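Side-chain contacts in XC6422 protein (Xanthomonas campestris, PDB 2FUK), which is a small alpha/beta-hydrolase without a lid and probably acts as a serine hydrolase: residues A156-I161 with Y175-T180; A141-A144 with D148-D151; T112-G117 with R214-T219. All coordinates share one frame; numbering follows the deposited sequence.

Interaction 1 of 3, residues A156-I161 with Y175-T180; sequences AQWLVI and YDWLET
Trp158 and Val160 pack against Trp177 and Leu178 in a buried, wholly apolar contact between a helix and the central sheet. The first pair sits on strand 158-163 and the second on helix 171-178. The two tryptophans come from opposite directions and touch by their six-membered rings. Trp158 CH2 lies 3.7 Å from Trp177 CH2. The ring planes make 61°, so the pair is neither a stack nor a T-shaped contact. Trp177 CZ2 and CH2 lie at the edge of the Trp158 ring. With chi1 at 177°, the Trp158 indole stands opposite the backbone N and extends toward the helix. Trp158 NE1 is hydrogen-bonded to Ser139 OG. The contact belongs to a beta-alpha-beta unit made of strand 158-163, helix 171-178 and strand 186-190, in which the helix covers one side of two parallel neighbouring strands. Val160 and Leu178 reach toward each other tip to tip, with Val160 CG1 4.2 Å from Leu178 CD1. Val160 CG2 stands 3.4 Å above the Trp158 plane, displaced toward the rim. Leu178 CD2 lies over a face of Trp177, also toward the rim, and approaches Trp158 CH2 obliquely at 4.3 Å. Trp177 O accepts two hydrogen bonds from Thr180, one from N and one from OG1. The OG1 bond is 2.8 Å long.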
# COMPACT_ATOMS: atom_id res chain seq x y z
N ALA A 156 -8.89 -1.37 25.92
CA ALA A 156 -7.95 -2.46 26.14
C ALA A 156 -7.05 -2.66 24.93
O ALA A 156 -5.87 -2.96 25.06
CB ALA A 156 -8.69 -3.74 26.45
N GLN A 157 -7.62 -2.51 23.74
CA GLN A 157 -6.87 -2.65 22.50
C GLN A 157 -6.34 -1.28 22.10
O GLN A 157 -7.03 -0.50 21.46
CB GLN A 157 -7.76 -3.25 21.41
CG GLN A 157 -8.19 -4.68 21.75
CD GLN A 157 -9.29 -5.24 20.85
OE1 GLN A 157 -9.51 -6.45 20.84
NE2 GLN A 157 -9.99 -4.38 20.13
N TRP A 158 -5.10 -1.01 22.51
CA TRP A 158 -4.44 0.26 22.26
C TRP A 158 -3.03 0.03 21.71
O TRP A 158 -2.25 -0.74 22.28
CB TRP A 158 -4.40 1.05 23.57
CG TRP A 158 -3.69 2.38 23.55
CD1 TRP A 158 -3.48 3.18 22.46
CD2 TRP A 158 -3.13 3.06 24.67
NE1 TRP A 158 -2.81 4.33 22.85
CE2 TRP A 158 -2.59 4.28 24.20
CE3 TRP A 158 -3.04 2.77 26.04
CZ2 TRP A 158 -1.96 5.20 25.04
CZ3 TRP A 158 -2.42 3.68 26.88
CH2 TRP A 158 -1.88 4.88 26.38
N LEU A 159 -2.73 0.69 20.60
CA LEU A 159 -1.43 0.56 19.95
C LEU A 159 -0.69 1.90 19.90
O LEU A 159 -1.27 2.92 19.52
CB LEU A 159 -1.62 0.05 18.52
CG LEU A 159 -0.40 0.04 17.59
CD1 LEU A 159 0.63 -0.96 18.08
CD2 LEU A 159 -0.86 -0.32 16.18
N VAL A 160 0.58 1.88 20.29
CA VAL A 160 1.42 3.07 20.27
C VAL A 160 2.60 2.83 19.34
O VAL A 160 3.27 1.79 19.43
CB VAL A 160 1.96 3.42 21.67
CG1 VAL A 160 2.98 4.56 21.57
CG2 VAL A 160 0.82 3.83 22.59
N ILE A 161 2.85 3.77 18.44
CA ILE A 161 3.97 3.68 17.51
C ILE A 161 4.82 4.93 17.71
O ILE A 161 4.32 6.05 17.65
CB ILE A 161 3.48 3.62 16.05
CG1 ILE A 161 2.65 2.34 15.87
CG2 ILE A 161 4.67 3.64 15.09
CD1 ILE A 161 1.94 2.25 14.55
N TYR A 175 8.32 6.45 26.72
CA TYR A 175 8.59 5.18 27.39
C TYR A 175 8.48 5.30 28.91
O TYR A 175 7.95 4.40 29.57
CB TYR A 175 9.97 4.65 26.97
CG TYR A 175 10.19 4.64 25.47
CD1 TYR A 175 9.12 4.41 24.59
CD2 TYR A 175 11.45 4.89 24.93
CE1 TYR A 175 9.31 4.44 23.21
CE2 TYR A 175 11.64 4.92 23.54
CZ TYR A 175 10.56 4.69 22.69
OH TYR A 175 10.73 4.74 21.33
N ASP A 176 8.98 6.40 29.47
CA ASP A 176 8.91 6.59 30.92
C ASP A 176 7.46 6.63 31.39
O ASP A 176 7.15 6.24 32.51
CB ASP A 176 9.60 7.89 31.35
CG ASP A 176 11.12 7.82 31.29
OD1 ASP A 176 11.68 6.72 31.07
OD2 ASP A 176 11.76 8.88 31.48
N TRP A 177 6.58 7.14 30.53
CA TRP A 177 5.16 7.24 30.84
C TRP A 177 4.47 5.89 30.69
O TRP A 177 3.72 5.45 31.57
CB TRP A 177 4.51 8.29 29.93
CG TRP A 177 3.02 8.20 29.80
CD1 TRP A 177 2.10 8.22 30.81
CD2 TRP A 177 2.28 8.08 28.58
NE1 TRP A 177 0.83 8.12 30.29
CE2 TRP A 177 0.91 8.03 28.93
CE3 TRP A 177 2.64 8.00 27.23
CZ2 TRP A 177 -0.10 7.90 27.97
CZ3 TRP A 177 1.63 7.88 26.27
CH2 TRP A 177 0.28 7.84 26.65
N LEU A 178 4.74 5.21 29.58
CA LEU A 178 4.13 3.92 29.32
C LEU A 178 4.50 2.84 30.33
O LEU A 178 3.70 1.96 30.63
CB LEU A 178 4.48 3.43 27.91
CG LEU A 178 3.83 4.21 26.76
CD1 LEU A 178 4.20 3.57 25.42
CD2 LEU A 178 2.31 4.24 26.95
N GLU A 179 5.72 2.92 30.87
CA GLU A 179 6.15 1.90 31.83
C GLU A 179 5.45 1.99 33.18
O GLU A 179 5.61 1.11 34.03
CB GLU A 179 7.67 1.95 32.01
CG GLU A 179 8.22 3.29 32.51
CD GLU A 179 9.74 3.30 32.64
OE1 GLU A 179 10.41 2.57 31.89
OE2 GLU A 179 10.26 4.05 33.49
N THR A 180 4.64 3.03 33.38
CA THR A 180 3.93 3.20 34.65
C THR A 180 2.46 2.78 34.58
O THR A 180 1.78 2.75 35.61
CB THR A 180 3.96 4.67 35.13
OG1 THR A 180 3.13 5.47 34.28
CG2 THR A 180 5.38 5.22 35.12

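Interaction 2 of 3, residues A141-A144 with D148-D151; sequences APPA and DFSD
The Phe149 ring meets the backbone and side chains of Pro142, Pro143 and Ala144 with its CE1 and CZ atoms. Pro143 N lies in the ring plane, at the edge. Ala144 CA, Pro143 C and Pro142 CB approach obliquely. Phe149 CE1 is 3.6 Å from Ala144 CA, and CZ is 3.7 Å from Pro143 C. The Pro143 ring crosses the Phe149 side chain at about a right angle, with CD 3.9 Å from CZ. Phe149 CG is anti to its carbonyl carbon (chi1 -65°), which directs the ring at the 142-144 backbone. Turns shape both segments. Pro143 is the centre of an inverse gamma turn, closed by a 2.7 Å bond from Ala144 N to Pro142 O. Asp148 OD1 accepts from Ser150 N in an Asx turn, at an angle of 158° at the hydrogen. Both segments lie in the loop between strands 136-140 and 158-163. Arg127 NH1 bonds to Asp148 O and Ser150 O. Pro143 also touches residues of the probable nucleophile elbow and catalytic triad. Helix 171-178 packs on Pro142 and Ala144 through Val174 and Trp177, while Pro142 also rests on Val160 and Gln162 of strand 158-163.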
# COMPACT_ATOMS: atom_id res chain seq x y z
N ALA A 141 3.20 8.69 17.89
CA ALA A 141 4.00 9.73 18.50
C ALA A 141 3.22 10.53 19.55
O ALA A 141 3.13 11.76 19.47
CB ALA A 141 4.56 10.67 17.44
N PRO A 142 2.65 9.84 20.56
CA PRO A 142 1.90 10.57 21.59
C PRO A 142 2.88 11.55 22.21
O PRO A 142 3.94 11.16 22.67
CB PRO A 142 1.48 9.46 22.56
CG PRO A 142 2.57 8.43 22.40
CD PRO A 142 2.78 8.41 20.90
N PRO A 143 2.53 12.84 22.22
CA PRO A 143 3.40 13.87 22.77
C PRO A 143 3.59 13.90 24.28
O PRO A 143 3.27 14.89 24.93
CB PRO A 143 2.78 15.16 22.24
CG PRO A 143 1.32 14.83 22.27
CD PRO A 143 1.28 13.43 21.69
N ALA A 144 4.11 12.81 24.85
CA ALA A 144 4.36 12.77 26.29
C ALA A 144 5.42 13.81 26.60
O ALA A 144 6.32 14.07 25.78
CB ALA A 144 4.83 11.39 26.70
N ASP A 148 -0.88 16.80 29.00
CA ASP A 148 -1.27 16.01 30.16
C ASP A 148 -2.06 14.76 29.80
O ASP A 148 -3.17 14.86 29.27
CB ASP A 148 -2.08 16.87 31.13
CG ASP A 148 -2.65 16.08 32.27
OD1 ASP A 148 -1.87 15.32 32.90
OD2 ASP A 148 -3.86 16.21 32.53
N PHE A 149 -1.49 13.59 30.11
CA PHE A 149 -2.13 12.30 29.84
C PHE A 149 -2.70 11.64 31.09
O PHE A 149 -3.03 10.46 31.08
CB PHE A 149 -1.12 11.32 29.22
CG PHE A 149 -0.61 11.73 27.86
CD1 PHE A 149 0.53 11.13 27.34
CD2 PHE A 149 -1.26 12.70 27.10
CE1 PHE A 149 1.03 11.50 26.08
CE2 PHE A 149 -0.77 13.08 25.84
CZ PHE A 149 0.38 12.47 25.34
N SER A 150 -2.80 12.40 32.17
CA SER A 150 -3.34 11.85 33.41
C SER A 150 -4.84 11.65 33.35
O SER A 150 -5.55 12.36 32.64
CB SER A 150 -2.96 12.74 34.60
OG SER A 150 -3.42 14.06 34.44
N ASP A 151 -5.33 10.66 34.09
CA ASP A 151 -6.75 10.36 34.13
C ASP A 151 -7.38 10.12 32.75
O ASP A 151 -8.44 10.67 32.43
CB ASP A 151 -7.51 11.49 34.86
CG ASP A 151 -8.89 11.06 35.34
OD1 ASP A 151 -9.59 11.87 35.98
OD2 ASP A 151 -9.27 9.90 35.07

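Interaction 3 of 3, residues T112-G117 with R214-T219; sequences TLWLAG and RWLPAT
Trp114 projects from strand 112-118 and meets Trp215, Leu216 and Pro217 with the far end of its indole. A chi1 of -77° sets its CG opposite the carbonyl carbon, and from there the six-membered ring extends to the C-terminal loop. Each partner comes from its own direction. Trp215 offers its carbonyl and its CB: its O lies near the ring plane, at the edge, 3.6 Å from Trp114 CZ2. Leu216 crosses Trp114 at about a right angle, and its CD2 is 3.6 Å from Trp114 CH2. Leu216 leaves its backbone pointing away from the strand. Its branch turns back at chi1 -66° and brings CD2 to the ring. Trp215 does the reverse. Its CB sits 4.3 Å from Trp114 CZ2, but its indole leads away and packs on Gln157 and Val136. Trp114 thus meets the carbonyl and CB of Trp215, while the two rings do not stack. Pro217 is the more exposed partner. Its CD approaches Trp114 CZ2 obliquely, at 4.3 Å, and its ring also touches Gln36 and Val38. The two backbones stay 10.4 Å apart between Trp114 CA and Trp215 CA, and the indole bridges that distance. Val38, Ala40 and Val136 of the neighbouring strands also touch Trp114. The strand is a central one of an alpha/beta-hydrolase fold, and it runs on through Gly117 into the probable GxSxG nucleophile elbow.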
# COMPACT_ATOMS: atom_id res chain seq x y z
N THR A 112 -18.31 -0.58 14.41
CA THR A 112 -17.69 -0.27 15.69
C THR A 112 -16.77 0.91 15.36
O THR A 112 -16.50 1.19 14.19
CB THR A 112 -16.88 -1.44 16.29
OG1 THR A 112 -16.09 -2.07 15.27
CG2 THR A 112 -17.82 -2.45 16.92
N LEU A 113 -16.30 1.60 16.39
CA LEU A 113 -15.45 2.76 16.16
C LEU A 113 -14.00 2.64 16.60
O LEU A 113 -13.69 2.24 17.72
CB LEU A 113 -16.07 3.97 16.85
CG LEU A 113 -15.31 5.29 16.72
CD1 LEU A 113 -15.49 5.85 15.32
CD2 LEU A 113 -15.83 6.27 17.75
N TRP A 114 -13.10 3.00 15.69
CA TRP A 114 -11.67 2.99 15.98
C TRP A 114 -11.21 4.45 15.92
O TRP A 114 -11.69 5.22 15.10
CB TRP A 114 -10.90 2.18 14.94
CG TRP A 114 -11.00 0.69 15.10
CD1 TRP A 114 -12.01 -0.01 15.69
CD2 TRP A 114 -10.08 -0.28 14.58
NE1 TRP A 114 -11.78 -1.37 15.56
CE2 TRP A 114 -10.61 -1.55 14.88
CE3 TRP A 114 -8.87 -0.19 13.88
CZ2 TRP A 114 -9.96 -2.74 14.51
CZ3 TRP A 114 -8.23 -1.37 13.51
CH2 TRP A 114 -8.78 -2.63 13.83
N LEU A 115 -10.29 4.82 16.81
CA LEU A 115 -9.75 6.17 16.83
C LEU A 115 -8.24 6.09 16.70
O LEU A 115 -7.60 5.18 17.23
CB LEU A 115 -10.11 6.89 18.14
CG LEU A 115 -11.57 7.23 18.43
CD1 LEU A 115 -11.66 7.96 19.78
CD2 LEU A 115 -12.12 8.11 17.32
N ALA A 116 -7.67 7.04 15.97
CA ALA A 116 -6.22 7.10 15.79
C ALA A 116 -5.83 8.56 15.69
O ALA A 116 -6.66 9.41 15.36
CB ALA A 116 -5.80 6.36 14.52
N GLY A 117 -4.58 8.85 15.99
CA GLY A 117 -4.14 10.22 15.91
C GLY A 117 -2.63 10.30 15.89
O GLY A 117 -1.96 9.40 16.37
N ARG A 214 -4.89 -8.54 14.65
CA ARG A 214 -5.69 -9.42 15.49
C ARG A 214 -6.91 -8.77 16.13
O ARG A 214 -7.71 -9.45 16.78
CB ARG A 214 -4.80 -10.06 16.56
CG ARG A 214 -3.92 -11.18 16.00
CD ARG A 214 -2.83 -11.59 16.98
NE ARG A 214 -2.02 -12.68 16.45
CZ ARG A 214 -2.41 -13.95 16.39
NH1 ARG A 214 -1.60 -14.88 15.90
NH2 ARG A 214 -3.62 -14.30 16.82
N TRP A 215 -7.07 -7.46 15.96
CA TRP A 215 -8.24 -6.80 16.53
C TRP A 215 -9.32 -6.59 15.48
O TRP A 215 -10.38 -6.04 15.76
CB TRP A 215 -7.86 -5.45 17.16
CG TRP A 215 -6.83 -5.57 18.24
CD1 TRP A 215 -6.59 -6.64 19.05
CD2 TRP A 215 -5.89 -4.56 18.64
NE1 TRP A 215 -5.56 -6.37 19.92
CE2 TRP A 215 -5.11 -5.10 19.69
CE3 TRP A 215 -5.63 -3.25 18.21
CZ2 TRP A 215 -4.09 -4.37 20.32
CZ3 TRP A 215 -4.61 -2.53 18.83
CH2 TRP A 215 -3.86 -3.09 19.87
N LEU A 216 -9.05 -7.03 14.25
CA LEU A 216 -10.05 -6.89 13.20
C LEU A 216 -11.23 -7.79 13.55
O LEU A 216 -11.06 -8.99 13.77
CB LEU A 216 -9.46 -7.30 11.85
CG LEU A 216 -8.34 -6.38 11.36
CD1 LEU A 216 -7.73 -6.92 10.07
CD2 LEU A 216 -8.90 -4.98 11.14
N PRO A 217 -12.44 -7.22 13.63
CA PRO A 217 -13.60 -8.05 13.97
C PRO A 217 -13.94 -9.13 12.94
O PRO A 217 -14.48 -10.18 13.30
CB PRO A 217 -14.72 -7.01 14.17
CG PRO A 217 -14.29 -5.86 13.32
CD PRO A 217 -12.81 -5.80 13.53
N ALA A 218 -13.62 -8.88 11.67
CA ALA A 218 -13.89 -9.85 10.61
C ALA A 218 -12.60 -10.45 10.06
O ALA A 218 -11.55 -9.82 10.06
CB ALA A 218 -14.68 -9.20 9.49
N THR A 219 -12.69 -11.69 9.58
CA THR A 219 -11.53 -12.40 9.05
C THR A 219 -11.16 -11.93 7.65
O THR A 219 -11.94 -12.06 6.71
CB THR A 219 -11.81 -13.91 9.00
OG1 THR A 219 -12.18 -14.37 10.31
CG2 THR A 219 -10.57 -14.66 8.52

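From the N terminus, the chain first passes through 112-117, which meets 214-219 almost a hundred residues later. Interaction 3 therefore closes a long loop, tying the central strand to the C-terminal tail. The other two contacts nest inside it, in series and without crossing. Interaction 2 closes a short loop after strand 136-140. Interaction 1 then joins strand 158-163 to helix 171-178. These two touch directly: Trp177 CZ2 is 3.3 Å from Phe149 CD1. Trp215 links interactions 1 and 3 by packing on Gln157, Trp158 and Leu159. Interactions 2 and 3 do not touch; their nearest atoms are about 5 Å apart.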